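Local coordinates for proabylysin (Pyrococcus abyssi, PDB 4JIU), which is the zymogen of abylysin, a small zinc metallopeptidase of the minigluzincin group, and probably hydrolyses peptide bonds once its metal site is unblocked, at residues A[7-12]-A[60-65]; A[44-49]-A[55-60]; A[95-98]-A[102-105]. The protein carries 1 engineered substitution. All blocks are in the same frame, centred on the assembly; numbering follows the deposited sequence.

How the contacts relate
The three contacts are arranged round helix 51-67 and its zinc ion. Contact 1 covers the helix side facing away from the metal, where helix 2-13 packs; contact 2 joins the same helix to the turn that leads into it, sharing His60. Their centres lie about 12 Å apart, with Ala9 CB 3.6 Å from Ile59 CD1. Contact 3, across the chain's centre from contact 1 with their centres about 18 Å apart, brings the C-terminal tail to the zinc. Its centre is about 10 Å from that of contact 2, and Ile96 CD1 lies 3.9 Å from Ile57 CG1. At the metal, two carboxylate oxygens approach closely, Val105 OXT and Glu61 OE2, at 2.7 Å.

Contact 1. Residues A[7-12]-A[60-65]; sequences EHAKDI and HELAHL. With ZN (zinc ion), chain B.
One methyl of Leu62 makes the whole crossing: its CD1 lodges beside Ala9 CB and the backbone N and CG of Lys10, and nothing else on helix segment 60-65 touches segment 7-12. The modelled gap from Leu62 CD1 to Ala9 CB is 3.4 Å, tighter than methyls normally allow, but Leu62 was deposited in two conformers, so the strain is doubtful. The same methyl lies 4.0 Å from Lys10 N and 4.2 Å from Lys10 CG, so it meets the flank of the partner helix as well as the alanine. With CG of Leu62 set opposite its own carbonyl carbon (chi1 -75°), the branch reaches outward from helix 51-67, and CD1 extends to the alanine. Lys10 offers its backbone N and the foot of its side chain; its amine leads away and is hydrogen-bonded to Arg17 O. Ala9 also touches Phe55 and Ile59, earlier on the same helix as Leu62.

From a different side of helix 51-67, His60 and His64 turn to the zinc ion, each binding it through NE2 at 2.0 Å. The rings come from successive turns and by different torsions: CG of His60 is opposite the backbone N (chi1 -179°), whereas CG of His64 lies beside it. The metal draws the two NE2 atoms to within 3.2 Å of each other. His64 ND1 is hydrogen-bonded to Thr69 O, which, with the metal on NE2, holds the ring's rotation, and His72 and Val105 complete the coordination. A helix packed by apolar side chains on one side and presenting His60, Glu61 and His64 on another matches the HExxH zinc-binding helix of metallopeptidases, among which this protein is classed as a minigluzincin.

Contact 2. Residues A[44-49]-A[55-60]; sequences PAVLNL and FYILIH. With ZN (zinc ion), chain B.
The 3-10 turn between strand 39-42 and the zinc-binding helix packs against the second turn of that helix, with Val46 of the 3-10 turn and Leu49 just after it closing on Ile57. All the touching goes through one atom, Ile57 CD1. Val46 meets it tip to tip, straddling it with both branches: CG1 at 3.9 Å and CG2 at nearly the same distance. Leu49 instead comes across at about a right angle, and its CD1 presses to 3.4 Å from Ile57 CD1, closer than a relaxed methyl pair. Because CG1 of Ile57 stands opposite the carbonyl carbon (chi1 -65°) and the chain then runs on extended, CD1 is carried out to where both partners can reach it. All three side chains are buried, and Ile96 of helix 88-100 packs against Ile57 as well.

One turn further on, the helix carries the zinc ligand His60. Its ND1 donates a hydrogen bond to Tyr56 OH, 3.0 Å long and bent only to 161°, with the hydroxyl nearly in the plane of the imidazole at its edge. Glu93 OE1 is hydrogen-bonded to the same hydroxyl, so Tyr56 is itself held and, as a second-shell residue, orients the His60 ring. The turn thus joins strand 39-42 to a helix on which a second-shell tyrosine is bonded to the first histidine of the HExxH motif.

Contact 3. Residues A[95-98]-A[102-105]; sequences RIMT and RNMV. With ZN (zinc ion), chain B.
Val105 O, part of the C-terminal carboxylate, binds the zinc ion at 2.0 Å, while the residues just before it reach helix 88-100: Met104 meets Ile96, and the backbone of Arg102 meets the Met97 sulfur. The other oxygen, OXT, is longer at 2.7 Å from the metal. Upstream, Met97 turns its sulfur to the backbone of the tail, with SD 3.7 Å from Arg102 N, a van der Waals approach. The bend at chi2 (70°) turns SD toward the backbone of Arg102. Ile96 CD1 and Met104 CE lie 3.9 Å apart, the two side chains crossing at about a right angle; Met104 was modelled in two conformers, so this meeting holds for one of them. Met104 also lies against Tyr56 and His60. The guanidinium of Arg102 points elsewhere, to a salt bridge with Asp43.

Backbone hydrogen bonds of Asn103 with Ile30 and of Val105 with Ala31 lay the tail along Ile30 and Ala31, at the start of edge strand 31-34, and its carboxylate joins His60, His64 and His72 around the metal. A C-terminal segment occupying the zinc site in this way is consistent with self-blocking of the active-site cleft in a metallopeptidase zymogen.

Contact 1. Residues A[7-12]-A[60-65]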
loop_
_atom_site.group_PDB
_atom_site.type_symbol
_atom_site.label_atom_id
_atom_site.label_comp_id
_atom_site.label_asym_id
_atom_site.label_seq_id
_atom_site.Cartn_x
_atom_site.Cartn_y
_atom_site.Cartn_z
ATOM N N GLU A 7 8.531 7.091 -3.237
ATOM C CA GLU A 7 9.844 6.894 -3.879
ATOM C C GLU A 7 10.670 5.874 -3.115
ATOM O O GLU A 7 11.349 5.028 -3.707
ATOM C CB GLU A 7 10.512 8.234 -3.987
ATOM C CG GLU A 7 11.598 8.585 -4.951
ATOM C CD GLU A 7 11.945 10.061 -4.933
ATOM O OE1 GLU A 7 12.655 10.511 -4.003
ATOM O OE2 GLU A 7 11.537 10.831 -5.844
ATOM N N HIS A 8 10.650 5.960 -1.791
ATOM C CA HIS A 8 11.379 4.975 -0.970
ATOM C C HIS A 8 10.813 3.580 -1.200
ATOM O O HIS A 8 11.579 2.622 -1.261
ATOM C CB HIS A 8 11.302 5.345 0.518
ATOM C CG HIS A 8 12.090 6.526 0.935
ATOM N ND1 HIS A 8 13.431 6.651 0.696
ATOM C CD2 HIS A 8 11.717 7.642 1.605
ATOM C CE1 HIS A 8 13.866 7.805 1.189
ATOM N NE2 HIS A 8 12.841 8.426 1.749
ATOM N N ALA A 9 9.510 3.433 -1.289
ATOM C CA ALA A 9 8.898 2.132 -1.529
ATOM C C ALA A 9 9.287 1.554 -2.866
ATOM O O ALA A 9 9.612 0.361 -2.967
ATOM C CB ALA A 9 7.374 2.291 -1.392
ATOM N N LYS A 10 9.262 2.370 -3.931
ATOM C CA LYS A 10 9.719 1.894 -5.245
ATOM C C LYS A 10 11.159 1.473 -5.203
ATOM O O LYS A 10 11.518 0.463 -5.826
ATOM C CB LYS A 10 9.498 3.035 -6.246
ATOM C CG LYS A 10 8.060 3.318 -6.604
ATOM C CD LYS A 10 7.888 4.576 -7.397
ATOM C CE LYS A 10 8.778 4.643 -8.597
ATOM N NZ LYS A 10 8.546 5.925 -9.306
ATOM N N ASP A 11 12.007 2.187 -4.500
ATOM C CA ASP A 11 13.438 1.826 -4.427
ATOM C C ASP A 11 13.628 0.482 -3.742
ATOM O O ASP A 11 14.402 -0.380 -4.200
ATOM C CB ASP A 11 14.196 2.957 -3.762
ATOM C CG ASP A 11 14.381 4.205 -4.595
ATOM O OD1 ASP A 11 14.065 4.293 -5.811
ATOM O OD2 ASP A 11 14.863 5.211 -4.034
ATOM N N ILE A 12 12.900 0.270 -2.630
ATOM C CA ILE A 12 13.080 -1.008 -1.928
ATOM C C ILE A 12 12.561 -2.188 -2.713
ATOM O O ILE A 12 13.147 -3.267 -2.716
ATOM C CB ILE A 12 12.468 -0.920 -0.520
ATOM C CG1 ILE A 12 13.240 0.081 0.330
ATOM C CG2 ILE A 12 12.420 -2.268 0.164
ATOM C CD1 ILE A 12 12.535 0.349 1.627
ATOM N N HIS A 60 1.921 -2.281 0.251
ATOM C CA HIS A 60 0.886 -3.246 -0.083
ATOM C C HIS A 60 0.360 -2.984 -1.468
ATOM O O HIS A 60 0.203 -3.901 -2.302
ATOM C CB HIS A 60 -0.190 -3.190 1.005
ATOM C CG HIS A 60 -1.307 -4.169 0.774
ATOM N ND1 HIS A 60 -1.490 -5.265 1.584
ATOM C CD2 HIS A 60 -2.330 -4.270 -0.104
ATOM C CE1 HIS A 60 -2.543 -5.973 1.194
ATOM N NE2 HIS A 60 -3.065 -5.382 0.117
ATOM N N GLU A 61 0.009 -1.724 -1.729
ATOM C CA GLU A 61 -0.563 -1.412 -3.041
ATOM C C GLU A 61 0.458 -1.537 -4.188
ATOM O O GLU A 61 0.158 -2.070 -5.234
ATOM C CB GLU A 61 -1.245 -0.065 -3.017
ATOM C CG GLU A 61 -2.396 0.022 -2.029
ATOM C CD GLU A 61 -3.478 -1.008 -2.238
ATOM O OE1 GLU A 61 -3.686 -1.590 -3.304
ATOM O OE2 GLU A 61 -4.192 -1.251 -1.219
ATOM N N LEU A 62 1.700 -1.110 -3.942
ATOM C CA LEU A 62 2.753 -1.275 -4.911
ATOM C C LEU A 62 3.006 -2.767 -5.164
ATOM O O LEU A 62 3.294 -3.141 -6.308
ATOM C CB LEU A 62 4.086 -0.636 -4.510
ATOM C CG LEU A 62 4.134 0.875 -4.622
ATOM C CD1 LEU A 62 5.375 1.409 -3.947
ATOM C CD2 LEU A 62 4.089 1.344 -6.073
ATOM N N ALA A 63 2.908 -3.612 -4.145
ATOM C CA ALA A 63 3.080 -5.031 -4.304
ATOM C C ALA A 63 2.033 -5.626 -5.220
ATOM O O ALA A 63 2.326 -6.521 -6.025
ATOM C CB ALA A 63 3.098 -5.736 -2.943
ATOM N N HIS A 64 0.804 -5.127 -5.165
ATOM C CA HIS A 64 -0.234 -5.571 -6.113
ATOM C C HIS A 64 0.222 -5.284 -7.526
ATOM O O HIS A 64 0.153 -6.108 -8.429
ATOM C CB HIS A 64 -1.568 -4.887 -5.843
ATOM C CG HIS A 64 -2.375 -5.529 -4.776
ATOM N ND1 HIS A 64 -2.819 -6.841 -4.891
ATOM C CD2 HIS A 64 -2.864 -5.055 -3.609
ATOM C CE1 HIS A 64 -3.517 -7.115 -3.790
ATOM N NE2 HIS A 64 -3.570 -6.060 -2.969
ATOM N N LEU A 65 0.668 -4.063 -7.760
ATOM C CA LEU A 65 1.073 -3.617 -9.075
ATOM C C LEU A 65 2.276 -4.422 -9.552
ATOM O O LEU A 65 2.302 -4.877 -10.719
ATOM C CB LEU A 65 1.407 -2.131 -9.068
ATOM C CG LEU A 65 0.225 -1.197 -8.922
ATOM C CD1 LEU A 65 0.745 0.255 -8.786
ATOM C CD2 LEU A 65 -0.764 -1.300 -10.039
HETATM ZN ZN ZN B . -4.383 -6.149 -1.148
#

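Contact 2. Residues A[44-49]-A[55-60]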
loop_
_atom_site.group_PDB
_atom_site.type_symbol
_atom_site.label_atom_id
_atom_site.label_comp_id
_atom_site.label_asym_id
_atom_site.label_seq_id
_atom_site.Cartn_x
_atom_site.Cartn_y
_atom_site.Cartn_z
ATOM N N PRO A 44 -8.512 10.081 2.040
ATOM C CA PRO A 44 -7.814 11.084 2.811
ATOM C C PRO A 44 -7.463 10.668 4.231
ATOM O O PRO A 44 -6.474 11.199 4.795
ATOM C CB PRO A 44 -8.806 12.261 2.831
ATOM C CG PRO A 44 -9.713 12.049 1.687
ATOM C CD PRO A 44 -9.711 10.579 1.387
ATOM N N ALA A 45 -8.203 9.738 4.823
ATOM C CA ALA A 45 -7.835 9.306 6.172
ATOM C C ALA A 45 -6.443 8.696 6.256
ATOM O O ALA A 45 -5.790 8.719 7.316
ATOM C CB ALA A 45 -8.889 8.314 6.619
ATOM N N VAL A 46 -5.965 8.127 5.183
ATOM C CA VAL A 46 -4.620 7.551 5.205
ATOM C C VAL A 46 -3.585 8.589 5.589
ATOM O O VAL A 46 -2.579 8.238 6.170
ATOM C CB VAL A 46 -4.320 6.941 3.822
ATOM C CG1 VAL A 46 -2.878 6.463 3.649
ATOM C CG2 VAL A 46 -5.261 5.778 3.590
ATOM N N LEU A 47 -3.774 9.859 5.218
ATOM C CA LEU A 47 -2.730 10.887 5.351
ATOM C C LEU A 47 -2.502 11.266 6.790
ATOM O O LEU A 47 -1.533 11.953 7.123
ATOM C CB LEU A 47 -3.043 12.126 4.478
ATOM C CG LEU A 47 -3.108 11.900 2.964
ATOM C CD1 LEU A 47 -3.497 13.205 2.280
ATOM C CD2 LEU A 47 -1.819 11.332 2.373
ATOM N N ASN A 48 -3.413 10.790 7.686
ATOM C CA ASN A 48 -3.281 11.007 9.103
ATOM C C ASN A 48 -2.805 9.778 9.877
ATOM O O ASN A 48 -2.766 9.765 11.128
ATOM C CB ASN A 48 -4.633 11.444 9.714
ATOM C CG ASN A 48 -5.176 12.737 9.146
ATOM O OD1 ASN A 48 -4.423 13.685 8.888
ATOM N ND2 ASN A 48 -6.481 12.756 8.916
ATOM N N LEU A 49 -2.450 8.698 9.220
ATOM C CA LEU A 49 -1.871 7.514 9.872
ATOM C C LEU A 49 -0.441 7.742 10.298
ATOM O O LEU A 49 0.210 8.701 9.838
ATOM C CB LEU A 49 -1.963 6.319 8.934
ATOM C CG LEU A 49 -3.336 5.732 8.647
ATOM C CD1 LEU A 49 -3.214 4.759 7.487
ATOM C CD2 LEU A 49 -3.904 5.137 9.908
ATOM N N PHE A 55 3.320 3.833 5.142
ATOM C CA PHE A 55 4.283 3.107 4.325
ATOM C C PHE A 55 3.756 1.700 4.015
ATOM O O PHE A 55 3.926 1.218 2.900
ATOM C CB PHE A 55 5.644 3.037 5.028
ATOM C CG PHE A 55 6.788 2.717 4.098
ATOM C CD1 PHE A 55 7.072 3.537 3.001
ATOM C CD2 PHE A 55 7.588 1.597 4.338
ATOM C CE1 PHE A 55 8.134 3.271 2.195
ATOM C CE2 PHE A 55 8.694 1.361 3.502
ATOM C CZ PHE A 55 8.941 2.192 2.443
ATOM N N TYR A 56 3.151 1.035 5.002
ATOM C CA TYR A 56 2.561 -0.277 4.734
ATOM C C TYR A 56 1.584 -0.217 3.588
ATOM O O TYR A 56 1.539 -1.054 2.718
ATOM C CB TYR A 56 1.942 -0.895 6.024
ATOM C CG TYR A 56 1.290 -2.193 5.639
ATOM C CD1 TYR A 56 2.096 -3.317 5.409
ATOM C CD2 TYR A 56 -0.044 -2.352 5.381
ATOM C CE1 TYR A 56 1.560 -4.492 5.026
ATOM C CE2 TYR A 56 -0.584 -3.511 4.928
ATOM C CZ TYR A 56 0.224 -4.611 4.741
ATOM O OH TYR A 56 -0.273 -5.812 4.315
ATOM N N ILE A 57 0.644 0.753 3.658
ATOM C CA ILE A 57 -0.351 0.857 2.608
ATOM C C ILE A 57 0.303 1.015 1.236
ATOM O O ILE A 57 -0.109 0.368 0.280
ATOM C CB ILE A 57 -1.358 1.990 2.920
ATOM C CG1 ILE A 57 -2.167 1.639 4.178
ATOM C CG2 ILE A 57 -2.231 2.263 1.713
ATOM C CD1 ILE A 57 -2.940 2.762 4.738
ATOM N N LEU A 58 1.277 1.909 1.133
ATOM C CA LEU A 58 1.964 2.104 -0.129
ATOM C C LEU A 58 2.644 0.843 -0.596
ATOM O O LEU A 58 2.597 0.500 -1.788
ATOM C CB LEU A 58 2.940 3.272 -0.019
ATOM C CG LEU A 58 2.280 4.644 0.112
ATOM C CD1 LEU A 58 3.351 5.708 0.317
ATOM C CD2 LEU A 58 1.429 5.024 -1.064
ATOM N N ILE A 59 3.359 0.143 0.294
ATOM C CA ILE A 59 4.031 -1.096 -0.048
ATOM C C ILE A 59 3.014 -2.148 -0.469
ATOM O O ILE A 59 3.279 -2.856 -1.472
ATOM C CB ILE A 59 4.920 -1.562 1.104
ATOM C CG1 ILE A 59 6.187 -0.710 1.272
ATOM C CG2 ILE A 59 5.258 -3.048 0.981
ATOM C CD1 ILE A 59 7.222 -0.908 0.188
ATOM N N HIS A 60 1.921 -2.281 0.251
ATOM C CA HIS A 60 0.886 -3.246 -0.083
ATOM C C HIS A 60 0.360 -2.984 -1.468
ATOM O O HIS A 60 0.203 -3.901 -2.302
ATOM C CB HIS A 60 -0.190 -3.190 1.005
ATOM C CG HIS A 60 -1.307 -4.169 0.774
ATOM N ND1 HIS A 60 -1.490 -5.265 1.584
ATOM C CD2 HIS A 60 -2.330 -4.270 -0.104
ATOM C CE1 HIS A 60 -2.543 -5.973 1.194
ATOM N NE2 HIS A 60 -3.065 -5.382 0.117
HETATM ZN ZN ZN B . -4.383 -6.149 -1.148
#

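Contact 3. Residues A[95-98]-A[102-105]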
loop_
_atom_site.group_PDB
_atom_site.type_symbol
_atom_site.label_atom_id
_atom_site.label_comp_id
_atom_site.label_asym_id
_atom_site.label_seq_id
_atom_site.Cartn_x
_atom_site.Cartn_y
_atom_site.Cartn_z
ATOM N N ARG A 95 -3.463 -2.731 13.131
ATOM C CA ARG A 95 -3.458 -1.344 13.653
ATOM C C ARG A 95 -4.304 -0.432 12.797
ATOM O O ARG A 95 -5.036 0.436 13.278
ATOM C CB ARG A 95 -2.007 -0.857 13.815
ATOM C CG ARG A 95 -1.185 -1.678 14.821
ATOM C CD ARG A 95 0.237 -1.190 14.974
ATOM N NE ARG A 95 1.035 -2.087 15.784
ATOM C CZ ARG A 95 2.324 -1.909 16.089
ATOM N NH1 ARG A 95 2.954 -0.851 15.588
ATOM N NH2 ARG A 95 2.975 -2.770 16.843
ATOM N N ILE A 96 -4.154 -0.515 11.491
ATOM C CA ILE A 96 -4.895 0.321 10.568
ATOM C C ILE A 96 -6.374 0.058 10.661
ATOM O O ILE A 96 -7.204 0.969 10.728
ATOM C CB ILE A 96 -4.400 0.099 9.123
ATOM C CG1 ILE A 96 -2.968 0.584 8.993
ATOM C CG2 ILE A 96 -5.357 0.768 8.158
ATOM C CD1 ILE A 96 -2.298 0.122 7.723
ATOM N N MET A 97 -6.761 -1.210 10.733
ATOM C CA MET A 97 -8.169 -1.559 10.905
ATOM C C MET A 97 -8.711 -1.052 12.234
ATOM O O MET A 97 -9.838 -0.558 12.247
ATOM C CB MET A 97 -8.360 -3.073 10.833
ATOM C CG MET A 97 -9.760 -3.442 11.264
ATOM S SD MET A 97 -11.055 -2.969 10.142
ATOM C CE MET A 97 -12.538 -3.088 11.148
ATOM N N THR A 98 -7.945 -1.151 13.312
ATOM C CA THR A 98 -8.423 -0.624 14.591
ATOM C C THR A 98 -8.730 0.851 14.453
ATOM O O THR A 98 -9.728 1.351 14.945
ATOM C CB THR A 98 -7.359 -0.877 15.651
ATOM O OG1 THR A 98 -7.346 -2.303 15.872
ATOM C CG2 THR A 98 -7.680 -0.177 16.955
ATOM N N ARG A 102 -11.853 0.249 8.473
ATOM C CA ARG A 102 -11.990 0.083 7.019
ATOM C C ARG A 102 -10.739 -0.658 6.576
ATOM O O ARG A 102 -9.673 -0.545 7.194
ATOM C CB ARG A 102 -12.081 1.422 6.296
ATOM C CG ARG A 102 -13.101 2.423 6.874
ATOM C CD ARG A 102 -12.741 3.879 6.527
ATOM N NE ARG A 102 -12.897 4.132 5.129
ATOM C CZ ARG A 102 -12.702 5.278 4.489
ATOM N NH1 ARG A 102 -12.318 6.363 5.172
ATOM N NH2 ARG A 102 -12.913 5.204 3.193
ATOM N N ASN A 103 -10.892 -1.388 5.495
ATOM C CA ASN A 103 -10.019 -2.312 4.859
ATOM C C ASN A 103 -9.235 -1.651 3.724
ATOM O O ASN A 103 -9.838 -0.748 3.123
ATOM C CB ASN A 103 -10.876 -3.448 4.224
ATOM C CG ASN A 103 -11.817 -4.142 5.164
ATOM O OD1 ASN A 103 -13.042 -4.220 5.010
ATOM N ND2 ASN A 103 -11.210 -4.707 6.209
ATOM N N MET A 104 -8.010 -1.985 3.303
ATOM C CA MET A 104 -7.429 -1.628 2.012
ATOM C C MET A 104 -7.652 -2.781 1.057
ATOM O O MET A 104 -7.714 -3.918 1.593
ATOM C CB MET A 104 -5.917 -1.392 2.096
ATOM C CG MET A 104 -5.029 -2.611 2.315
ATOM S SD MET A 104 -3.440 -2.144 3.043
ATOM C CE MET A 104 -3.940 -1.825 4.711
ATOM N N VAL A 105 -7.670 -2.530 -0.236
ATOM C CA VAL A 105 -7.766 -3.646 -1.185
ATOM C C VAL A 105 -6.391 -4.324 -1.256
ATOM O O VAL A 105 -6.319 -5.579 -1.120
ATOM C CB VAL A 105 -8.259 -3.127 -2.544
ATOM C CG1 VAL A 105 -8.278 -4.242 -3.559
ATOM C CG2 VAL A 105 -9.643 -2.492 -2.403
ATOM O OXT VAL A 105 -5.359 -3.659 -1.394
HETATM ZN ZN ZN B . -4.383 -6.149 -1.148
#